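Local coordinates for secretory-abundant heat soluble protein 1 (Ramazzottius varieornatus, PDB 5XN9) that acts as a secreted, heat-soluble molecular shield under water-deficient conditions and has a lipid-binding fold of the fatty acid-binding protein type, at residues 20-28 with 123-131. Residues are numbered along the deposited sequence; the frame is centred on the assembly and turned at random.
With ACY (acetic acid), chain L.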
loop_
_atom_site.group_PDB
_atom_site.type_symbol
_atom_site.label_atom_id
_atom_site.label_comp_id
_atom_site.label_asym_id
_atom_site.label_seq_id
_atom_site.Cartn_x
_atom_site.Cartn_y
_atom_site.Cartn_z
ATOM N N ASN A 20 -2.079 -13.498 7.722
ATOM C CA ASN A 20 -2.025 -12.792 9.001
ATOM C C ASN A 20 -2.598 -11.381 8.924
ATOM O O ASN A 20 -2.260 -10.522 9.749
ATOM C CB ASN A 20 -0.605 -12.768 9.580
ATOM C CG ASN A 20 -0.596 -12.636 11.087
ATOM O OD1 ASN A 20 -1.452 -13.201 11.771
ATOM N ND2 ASN A 20 0.372 -11.890 11.615
ATOM N N PHE A 21 -3.464 -11.121 7.945
ATOM C CA PHE A 21 -3.921 -9.754 7.730
ATOM C C PHE A 21 -4.846 -9.280 8.843
ATOM O O PHE A 21 -4.844 -8.090 9.177
ATOM C CB PHE A 21 -4.599 -9.626 6.368
ATOM C CG PHE A 21 -4.690 -8.218 5.871
ATOM C CD1 PHE A 21 -3.567 -7.573 5.390
ATOM C CD2 PHE A 21 -5.899 -7.541 5.877
ATOM C CE1 PHE A 21 -3.640 -6.270 4.927
ATOM C CE2 PHE A 21 -5.984 -6.241 5.419
ATOM C CZ PHE A 21 -4.850 -5.603 4.941
ATOM N N ASP A 22 -5.639 -10.182 9.428
ATOM C CA ASP A 22 -6.512 -9.772 10.524
ATOM C C ASP A 22 -5.706 -9.334 11.744
ATOM O O ASP A 22 -6.082 -8.375 12.429
ATOM C CB ASP A 22 -7.498 -10.890 10.866
ATOM C CG ASP A 22 -8.676 -10.941 9.910
ATOM O OD1 ASP A 22 -8.633 -10.267 8.856
ATOM O OD2 ASP A 22 -9.647 -11.664 10.207
ATOM N N ALA A 23 -4.593 -10.017 12.025
ATOM C CA ALA A 23 -3.733 -9.611 13.133
ATOM C C ALA A 23 -3.142 -8.232 12.886
ATOM O O ALA A 23 -2.993 -7.432 13.818
ATOM C CB ALA A 23 -2.619 -10.636 13.338
ATOM N N PHE A 24 -2.795 -7.937 11.631
ATOM C CA PHE A 24 -2.288 -6.612 11.299
ATOM C C PHE A 24 -3.371 -5.555 11.482
ATOM O O PHE A 24 -3.134 -4.509 12.096
ATOM C CB PHE A 24 -1.755 -6.604 9.870
ATOM C CG PHE A 24 -1.398 -5.235 9.376
ATOM C CD1 PHE A 24 -0.243 -4.603 9.813
ATOM C CD2 PHE A 24 -2.223 -4.572 8.483
ATOM C CE1 PHE A 24 0.085 -3.335 9.359
ATOM C CE2 PHE A 24 -1.904 -3.306 8.030
ATOM C CZ PHE A 24 -0.747 -2.686 8.469
ATOM N N ILE A 25 -4.570 -5.818 10.956
ATOM C CA ILE A 25 -5.681 -4.882 11.107
ATOM C C ILE A 25 -6.004 -4.659 12.580
ATOM O O ILE A 25 -6.217 -3.520 13.016
ATOM C CB ILE A 25 -6.902 -5.368 10.306
ATOM C CG1 ILE A 25 -6.602 -5.323 8.808
ATOM C CG2 ILE A 25 -8.129 -4.529 10.621
ATOM C CD1 ILE A 25 -6.240 -3.939 8.308
ATOM N N SER A 26 -6.039 -5.737 13.370
ATOM C CA SER A 26 -6.306 -5.598 14.799
ATOM C C SER A 26 -5.216 -4.789 15.493
ATOM O O SER A 26 -5.506 -3.979 16.381
ATOM C CB SER A 26 -6.451 -6.975 15.448
ATOM O OG SER A 26 -7.538 -7.689 14.886
ATOM N N ALA A 27 -3.955 -4.991 15.101
ATOM C CA ALA A 27 -2.863 -4.254 15.726
ATOM C C ALA A 27 -2.898 -2.768 15.396
ATOM O O ALA A 27 -2.327 -1.967 16.143
ATOM C CB ALA A 27 -1.517 -4.845 15.315
ATOM N N LEU A 28 -3.539 -2.385 14.292
ATOM C CA LEU A 28 -3.765 -0.978 13.999
ATOM C C LEU A 28 -4.906 -0.383 14.812
ATOM O O LEU A 28 -5.076 0.842 14.805
ATOM C CB LEU A 28 -4.079 -0.792 12.515
ATOM C CG LEU A 28 -2.955 -1.054 11.523
ATOM C CD1 LEU A 28 -3.429 -0.759 10.105
ATOM C CD2 LEU A 28 -1.745 -0.206 11.883
ATOM N N TYR A 123 3.054 -5.787 5.244
ATOM C CA TYR A 123 2.527 -4.747 6.112
ATOM C C TYR A 123 3.065 -5.046 7.497
ATOM O O TYR A 123 2.926 -6.173 7.979
ATOM C CB TYR A 123 0.992 -4.834 6.179
ATOM C CG TYR A 123 0.250 -4.942 4.850
ATOM C CD1 TYR A 123 0.279 -6.116 4.096
ATOM C CD2 TYR A 123 -0.513 -3.892 4.379
ATOM C CE1 TYR A 123 -0.402 -6.223 2.899
ATOM C CE2 TYR A 123 -1.212 -3.990 3.180
ATOM C CZ TYR A 123 -1.152 -5.158 2.443
ATOM O OH TYR A 123 -1.840 -5.264 1.251
ATOM N N LYS A 124 3.681 -4.062 8.139
ATOM C CA LYS A 124 4.219 -4.284 9.475
ATOM C C LYS A 124 3.849 -3.124 10.379
ATOM O O LYS A 124 3.962 -1.959 9.987
ATOM C CB LYS A 124 5.739 -4.410 9.479
ATOM C CG LYS A 124 6.308 -5.693 8.918
ATOM C CD LYS A 124 7.823 -5.675 9.077
ATOM C CE LYS A 124 8.495 -6.881 8.445
ATOM N NZ LYS A 124 9.914 -6.577 8.129
ATOM N N VAL A 125 3.440 -3.444 11.604
ATOM C CA VAL A 125 3.279 -2.432 12.637
ATOM C C VAL A 125 3.822 -3.033 13.931
ATOM O O VAL A 125 3.310 -4.048 14.411
ATOM C CB VAL A 125 1.822 -1.947 12.778
ATOM C CG1 VAL A 125 0.848 -3.115 12.982
ATOM C CG2 VAL A 125 1.697 -0.896 13.866
ATOM N N GLY A 126 4.893 -2.449 14.460
ATOM C CA GLY A 126 5.580 -3.092 15.569
ATOM C C GLY A 126 6.040 -4.478 15.168
ATOM O O GLY A 126 6.683 -4.667 14.127
ATOM N N ASP A 127 5.717 -5.475 15.995
ATOM C CA ASP A 127 6.151 -6.851 15.768
ATOM C C ASP A 127 5.146 -7.689 14.987
ATOM O O ASP A 127 5.281 -8.918 14.951
ATOM C CB ASP A 127 6.475 -7.550 17.097
ATOM C CG ASP A 127 5.248 -7.744 17.984
ATOM O OD1 ASP A 127 4.258 -7.003 17.823
ATOM O OD2 ASP A 127 5.281 -8.638 18.865
ATOM N N VAL A 128 4.153 -7.068 14.359
ATOM C CA VAL A 128 3.083 -7.788 13.674
ATOM C C VAL A 128 3.274 -7.601 12.175
ATOM O O VAL A 128 3.303 -6.463 11.684
ATOM C CB VAL A 128 1.700 -7.292 14.122
ATOM C CG1 VAL A 128 0.607 -7.973 13.317
ATOM C CG2 VAL A 128 1.503 -7.538 15.613
ATOM N N THR A 129 3.403 -8.710 11.442
ATOM C CA THR A 129 3.629 -8.642 10.006
ATOM C C THR A 129 2.513 -9.378 9.281
ATOM O O THR A 129 2.139 -10.491 9.666
ATOM C CB THR A 129 4.950 -9.332 9.659
ATOM O OG1 THR A 129 6.009 -8.756 10.436
ATOM C CG2 THR A 129 5.261 -9.203 8.176
ATOM N N ALA A 130 1.990 -8.762 8.224
ATOM C CA ALA A 130 1.046 -9.423 7.338
ATOM C C ALA A 130 1.553 -9.339 5.907
ATOM O O ALA A 130 2.406 -8.512 5.574
ATOM C CB ALA A 130 -0.358 -8.827 7.439
ATOM N N LYS A 131 1.018 -10.210 5.058
ATOM C CA LYS A 131 1.410 -10.227 3.662
ATOM C C LYS A 131 0.185 -10.421 2.792
ATOM O O LYS A 131 -0.787 -11.078 3.180
ATOM C CB LYS A 131 2.413 -11.339 3.379
ATOM C CG LYS A 131 3.801 -11.046 3.907
ATOM C CD LYS A 131 4.720 -12.220 3.677
ATOM C CE LYS A 131 6.129 -11.900 4.127
ATOM N NZ LYS A 131 6.756 -10.926 3.212
HETATM C C ACY L . -3.967 -2.822 0.953
HETATM O O ACY L . -4.237 -3.984 1.332
HETATM O OXT ACY L . -2.825 -2.450 0.604
HETATM C CH3 ACY L . -5.078 -1.812 0.908
#
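Helix 21-27 and the beta hairpin of strands 118-125 and 128-136 meet at the helical cap of a fatty acid-binding-protein-like beta barrel, where Phe21, Phe24 and Tyr123 form an aromatic cluster. The axes of helix 21-27 and strand 128-131 approach to 7.0 Å, and a type II' turn from Val125 to Val128 joins the two strands. Phe21 presents its edge to the face of Tyr123: CE1 of Phe21 stands 3.6 Å above the tyrosine ring plane, over its centre, and the two planes meet at 80°. Phe24 engages the same tyrosine through a CH-pi contact, with Tyr123 CB over the face of the Phe24 ring, nearly on its normal, at 3.5 Å from the centroid; Leu28 CG lies over the opposite face, toward the rim. With CG anti to the backbone N (chi1 172°), the Phe24 ring extends toward the strands, where its CD1 meets Val125 CG1 at 3.7 Å. Tyr123 OH donates a 2.7 Å hydrogen bond to O of a bound acetic acid, probably from the crystallisation liquor, which Lys121 and Arg132 also hold. Replacing Tyr123 by alanine is likely to leave the Phe21 edge without its aromatic face and the acetic acid without its hydroxyl donor. Nearer the turn, Ala27 CB packs against Val125 CG1 and Val128 CG2; farther along the strand, Ala130 CB touches Phe24 CB at 3.6 Å. At the start of the helix, Asn20 ND2 donates a nearly straight bond (171°) to Thr129 O, 3.0 Å away; the acceptor lies in the amide plane of Asn20, while ND2 comes in from above the carbonyl plane of Thr129.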